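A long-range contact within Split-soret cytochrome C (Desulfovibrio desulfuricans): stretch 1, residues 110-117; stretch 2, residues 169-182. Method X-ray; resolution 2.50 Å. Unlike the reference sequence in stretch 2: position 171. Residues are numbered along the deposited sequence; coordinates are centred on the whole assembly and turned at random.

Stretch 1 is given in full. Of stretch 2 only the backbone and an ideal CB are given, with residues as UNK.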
# COMPACT_ATOMS: atom_id res chain seq x y z
N ASN A 110 -3.29 0.43 -13.82
CA ASN A 110 -4.73 0.47 -14.03
C ASN A 110 -5.22 -0.88 -14.52
O ASN A 110 -6.27 -1.36 -14.09
CB ASN A 110 -5.12 1.56 -15.03
CG ASN A 110 -5.13 2.95 -14.43
OD1 ASN A 110 -5.03 3.11 -13.21
ND2 ASN A 110 -5.27 3.96 -15.27
N GLU A 111 -4.46 -1.48 -15.43
CA GLU A 111 -4.83 -2.78 -15.97
C GLU A 111 -4.70 -3.86 -14.89
O GLU A 111 -5.60 -4.68 -14.70
CB GLU A 111 -3.97 -3.14 -17.19
CG GLU A 111 -3.93 -4.63 -17.47
CD GLU A 111 -3.89 -4.99 -18.93
OE1 GLU A 111 -4.03 -4.09 -19.79
OE2 GLU A 111 -3.73 -6.20 -19.22
N LEU A 112 -3.57 -3.86 -14.19
CA LEU A 112 -3.33 -4.82 -13.13
C LEU A 112 -4.42 -4.74 -12.06
O LEU A 112 -5.02 -5.76 -11.72
CB LEU A 112 -1.95 -4.57 -12.52
CG LEU A 112 -1.54 -5.50 -11.40
CD1 LEU A 112 -1.59 -6.95 -11.88
CD2 LEU A 112 -0.14 -5.09 -10.93
N PHE A 113 -4.72 -3.53 -11.59
CA PHE A 113 -5.74 -3.30 -10.56
C PHE A 113 -7.20 -3.55 -11.00
O PHE A 113 -7.95 -4.19 -10.27
CB PHE A 113 -5.58 -1.91 -9.94
CG PHE A 113 -4.39 -1.78 -9.00
CD1 PHE A 113 -3.36 -2.72 -9.00
CD2 PHE A 113 -4.30 -0.70 -8.13
CE1 PHE A 113 -2.27 -2.60 -8.15
CE2 PHE A 113 -3.20 -0.57 -7.28
CZ PHE A 113 -2.19 -1.52 -7.30
N ARG A 114 -7.61 -3.04 -12.17
CA ARG A 114 -8.97 -3.25 -12.68
C ARG A 114 -9.21 -4.74 -12.95
O ARG A 114 -10.29 -5.28 -12.69
CB ARG A 114 -9.20 -2.45 -13.96
CG ARG A 114 -9.27 -0.97 -13.72
CD ARG A 114 -9.32 -0.16 -15.00
NE ARG A 114 -9.17 1.26 -14.71
CZ ARG A 114 -8.88 2.21 -15.60
NH1 ARG A 114 -8.69 1.91 -16.88
NH2 ARG A 114 -8.80 3.47 -15.20
N TRP A 115 -8.16 -5.42 -13.41
CA TRP A 115 -8.24 -6.83 -13.69
C TRP A 115 -8.54 -7.56 -12.40
O TRP A 115 -9.45 -8.40 -12.35
CB TRP A 115 -6.91 -7.31 -14.29
CG TRP A 115 -6.70 -8.80 -14.23
CD1 TRP A 115 -7.20 -9.74 -15.09
CD2 TRP A 115 -5.94 -9.52 -13.24
NE1 TRP A 115 -6.82 -11.01 -14.68
CE2 TRP A 115 -6.04 -10.90 -13.55
CE3 TRP A 115 -5.20 -9.14 -12.12
CZ2 TRP A 115 -5.43 -11.88 -12.79
CZ3 TRP A 115 -4.60 -10.12 -11.35
CH2 TRP A 115 -4.72 -11.48 -11.69
N TYR A 116 -7.79 -7.22 -11.35
CA TYR A 116 -7.95 -7.83 -10.04
C TYR A 116 -9.37 -7.67 -9.48
O TYR A 116 -9.95 -8.65 -8.99
CB TYR A 116 -6.94 -7.29 -9.03
CG TYR A 116 -7.00 -8.00 -7.70
CD1 TYR A 116 -6.26 -9.16 -7.47
CD2 TYR A 116 -7.81 -7.52 -6.67
CE1 TYR A 116 -6.35 -9.83 -6.26
CE2 TYR A 116 -7.90 -8.19 -5.46
CZ TYR A 116 -7.17 -9.34 -5.26
OH TYR A 116 -7.27 -10.02 -4.06
N GLU A 117 -9.93 -6.47 -9.58
CA GLU A 117 -11.28 -6.24 -9.07
C GLU A 117 -12.36 -7.14 -9.70
O GLU A 117 -13.26 -7.61 -9.00
CB GLU A 117 -11.69 -4.79 -9.29
CG GLU A 117 -10.88 -3.70 -8.58
CD GLU A 117 -11.45 -2.31 -8.86
OE1 GLU A 117 -12.08 -2.11 -9.93
OE2 GLU A 117 -11.29 -1.41 -8.01
N UNK A 169 -3.78 -20.39 2.02
CA UNK A 169 -3.47 -21.10 0.79
C UNK A 169 -3.98 -20.20 -0.33
O UNK A 169 -3.29 -19.94 -1.31
CB UNK A 169 -4.10 -22.49 0.75
N UNK A 170 -5.18 -19.67 -0.14
CA UNK A 170 -5.80 -18.77 -1.11
C UNK A 170 -4.92 -17.55 -1.40
O UNK A 170 -4.68 -17.23 -2.56
CB UNK A 170 -7.17 -18.32 -0.60
N UNK A 171 -4.46 -16.86 -0.35
CA UNK A 171 -3.64 -15.68 -0.57
C UNK A 171 -2.34 -16.05 -1.27
O UNK A 171 -1.86 -15.30 -2.13
CB UNK A 171 -3.35 -14.98 0.76
N UNK A 172 -1.86 -17.26 -1.02
CA UNK A 172 -0.64 -17.74 -1.64
C UNK A 172 -0.81 -17.90 -3.14
O UNK A 172 0.08 -17.57 -3.92
CB UNK A 172 -0.21 -19.07 -1.01
N UNK A 173 -1.98 -18.40 -3.55
CA UNK A 173 -2.27 -18.60 -4.96
C UNK A 173 -2.54 -17.27 -5.64
O UNK A 173 -2.13 -17.07 -6.78
CB UNK A 173 -3.46 -19.54 -5.14
N UNK A 174 -3.19 -16.36 -4.92
CA UNK A 174 -3.49 -15.04 -5.47
C UNK A 174 -2.18 -14.34 -5.78
O UNK A 174 -2.07 -13.63 -6.78
CB UNK A 174 -4.34 -14.21 -4.50
N UNK A 175 -1.18 -14.55 -4.93
CA UNK A 175 0.13 -13.95 -5.17
C UNK A 175 0.64 -14.35 -6.57
O UNK A 175 1.16 -13.52 -7.33
CB UNK A 175 1.12 -14.38 -4.09
N UNK A 176 0.40 -15.61 -6.93
CA UNK A 176 0.80 -16.20 -8.21
C UNK A 176 0.02 -15.61 -9.36
O UNK A 176 0.62 -15.20 -10.34
CB UNK A 176 0.61 -17.72 -8.18
N UNK A 177 -1.29 -15.53 -9.22
CA UNK A 177 -2.12 -14.95 -10.26
C UNK A 177 -1.72 -13.51 -10.56
O UNK A 177 -1.74 -13.07 -11.71
CB UNK A 177 -3.59 -15.01 -9.85
N UNK A 178 -1.41 -12.75 -9.50
CA UNK A 178 -1.02 -11.35 -9.65
C UNK A 178 0.36 -11.24 -10.28
O UNK A 178 0.63 -10.34 -11.08
CB UNK A 178 -1.04 -10.64 -8.30
N UNK A 179 1.24 -12.17 -9.90
CA UNK A 179 2.60 -12.24 -10.43
C UNK A 179 2.49 -12.54 -11.93
O UNK A 179 3.11 -11.87 -12.76
CB UNK A 179 3.43 -13.30 -9.71
N UNK A 180 1.65 -13.52 -12.27
CA UNK A 180 1.42 -13.93 -13.65
C UNK A 180 0.92 -12.76 -14.48
O UNK A 180 1.48 -12.44 -15.53
CB UNK A 180 0.42 -15.09 -13.71
N UNK A 181 -0.13 -12.11 -13.99
CA UNK A 181 -0.71 -10.97 -14.71
C UNK A 181 0.27 -9.81 -14.86
O UNK A 181 0.37 -9.19 -15.93
CB UNK A 181 -1.97 -10.48 -13.99
N UNK A 182 0.98 -9.48 -13.79
CA UNK A 182 1.94 -8.38 -13.81
C UNK A 182 3.02 -8.68 -14.84
O UNK A 182 3.46 -7.78 -15.57
CB UNK A 182 2.56 -8.16 -12.43

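Both stretches are helical. Their axes approach to 10.4 Å, closer to antiparallel than parallel, at 141°. Stretch 1 offers Glu-111, Leu-112, Trp-115 and Tyr-116.

Position 169 is out of reach of stretch 1, so many helix formers would suit. It is Glu-169.

Position 170 points sideways, with nothing of stretch 1 near its CB. Only a long side chain could approach the Tyr-116 hydroxyl. It is Arg-170; its NH2 comes to 4.4 Å from Tyr-116 OH, a loose contact.

Positions 171, 172 and 173 are out of reach, and stretch 1 sets no preference. Position 171 is Cys-171, where the reference sequence has Ala. At 172, an ideal CB would lie 3.2 Å from the O of Glu-169, which is somewhat crowded; Gly-172 has none. Position 173 is Arg-173, whose NE forms a salt bridge one turn back with Glu-169 OE2 (2.9 Å).

Position 174 points toward stretch 1. Its ideal CB is 5.1 Å from Tyr-116 CE1, leaving room for a medium or large apolar side chain. Leu-174 fits, placing CD1 3.7 Å from Tyr-116 OH.

Positions 175 and 176 are out of reach, so stretch 1 sets no preference. Thr-175 OG1 donates a hydrogen bond to Cys-171 O (3.0 Å), within its own helix. Position 176 is Ala-176.

Position 177 points toward stretch 1, with its ideal CB 4.1 Å from Trp-115 CH2. A small side chain would fit, as would a longer one turned off the indole. It is Asp-177. Its CB touches the ring, while its carboxylate is hydrogen-bonded elsewhere in the structure. The Asp-177 backbone O is 3.4 Å from Trp-115 CH2.

Position 178 points sideways, its CB among Trp-115, Leu-112 and Tyr-116. A small apolar residue suits. It is Ala-178; Trp-115 CZ3 is 4.1 Å from Ala-178 CA.

Position 179 points away and 180 sideways; stretch 1 sets no preference at either. They are Ala-179 and Phe-180.

Position 181 points toward stretch 1. Its CB lies near Trp-115 CH2 and Leu-112 CD1, with the Glu-111 carboxylate beyond. A long aliphatic chain ending in a positive charge would answer both; Lys or Arg is plausible. It is Lys-181, with chi1 t and chi2 p. Lys-181 CG lies over a face of Trp-115, 3.6 Å from Trp-115 CD2, in a CH-pi contact. Lys-181 NZ makes a cation-pi interaction with the five-membered ring of Trp-115 and a hydrogen-bonded salt bridge to Glu-111 OE2 (2.9 Å).

Position 182 points sideways, near Leu-112 CD2. An apolar side chain would suit. Ala-182 CB is 4.4 Å from Leu-112 CD2.

Stretch 2 (169-182) ERCGRLTADAAFKA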
# COMPACT_ATOMS: atom_id res chain seq x y z
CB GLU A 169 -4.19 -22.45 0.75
CG GLU A 169 -3.98 -23.26 -0.55
CD GLU A 169 -2.53 -23.69 -0.78
OE1 GLU A 169 -1.85 -24.12 0.17
OE2 GLU A 169 -2.09 -23.65 -1.95
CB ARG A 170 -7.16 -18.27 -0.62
CG ARG A 170 -7.81 -17.21 -1.52
CD ARG A 170 -8.71 -16.32 -0.70
NE ARG A 170 -9.36 -15.25 -1.47
CZ ARG A 170 -9.09 -13.95 -1.28
NH1 ARG A 170 -8.19 -13.57 -0.38
NH2 ARG A 170 -9.77 -13.04 -1.98
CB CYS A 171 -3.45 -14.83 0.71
SG CYS A 171 -4.94 -13.76 1.13
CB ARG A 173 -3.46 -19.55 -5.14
CG ARG A 173 -3.23 -20.92 -4.48
CD ARG A 173 -4.40 -21.89 -4.64
NE ARG A 173 -4.20 -23.11 -3.84
CZ ARG A 173 -4.82 -24.27 -4.04
NH1 ARG A 173 -5.70 -24.41 -5.03
NH2 ARG A 173 -4.57 -25.30 -3.22
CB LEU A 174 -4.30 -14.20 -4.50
CG LEU A 174 -5.76 -14.59 -4.26
CD1 LEU A 174 -6.39 -13.56 -3.33
CD2 LEU A 174 -6.52 -14.64 -5.57
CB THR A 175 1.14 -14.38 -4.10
OG1 THR A 175 0.71 -13.91 -2.82
CG2 THR A 175 2.48 -13.79 -4.38
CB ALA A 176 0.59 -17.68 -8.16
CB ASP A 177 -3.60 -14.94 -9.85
CG ASP A 177 -4.19 -16.33 -9.71
OD1 ASP A 177 -3.91 -17.23 -10.55
OD2 ASP A 177 -5.00 -16.53 -8.79
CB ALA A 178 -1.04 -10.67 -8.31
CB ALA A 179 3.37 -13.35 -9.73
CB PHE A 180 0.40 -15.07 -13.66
CG PHE A 180 0.14 -15.63 -15.03
CD1 PHE A 180 0.84 -16.74 -15.49
CD2 PHE A 180 -0.80 -15.04 -15.87
CE1 PHE A 180 0.61 -17.25 -16.78
CE2 PHE A 180 -1.03 -15.54 -17.16
CZ PHE A 180 -0.33 -16.64 -17.62
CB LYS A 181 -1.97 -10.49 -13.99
CG LYS A 181 -2.63 -9.31 -14.66
CD LYS A 181 -2.97 -9.65 -16.10
CE LYS A 181 -3.66 -8.50 -16.81
NZ LYS A 181 -4.06 -8.89 -18.19
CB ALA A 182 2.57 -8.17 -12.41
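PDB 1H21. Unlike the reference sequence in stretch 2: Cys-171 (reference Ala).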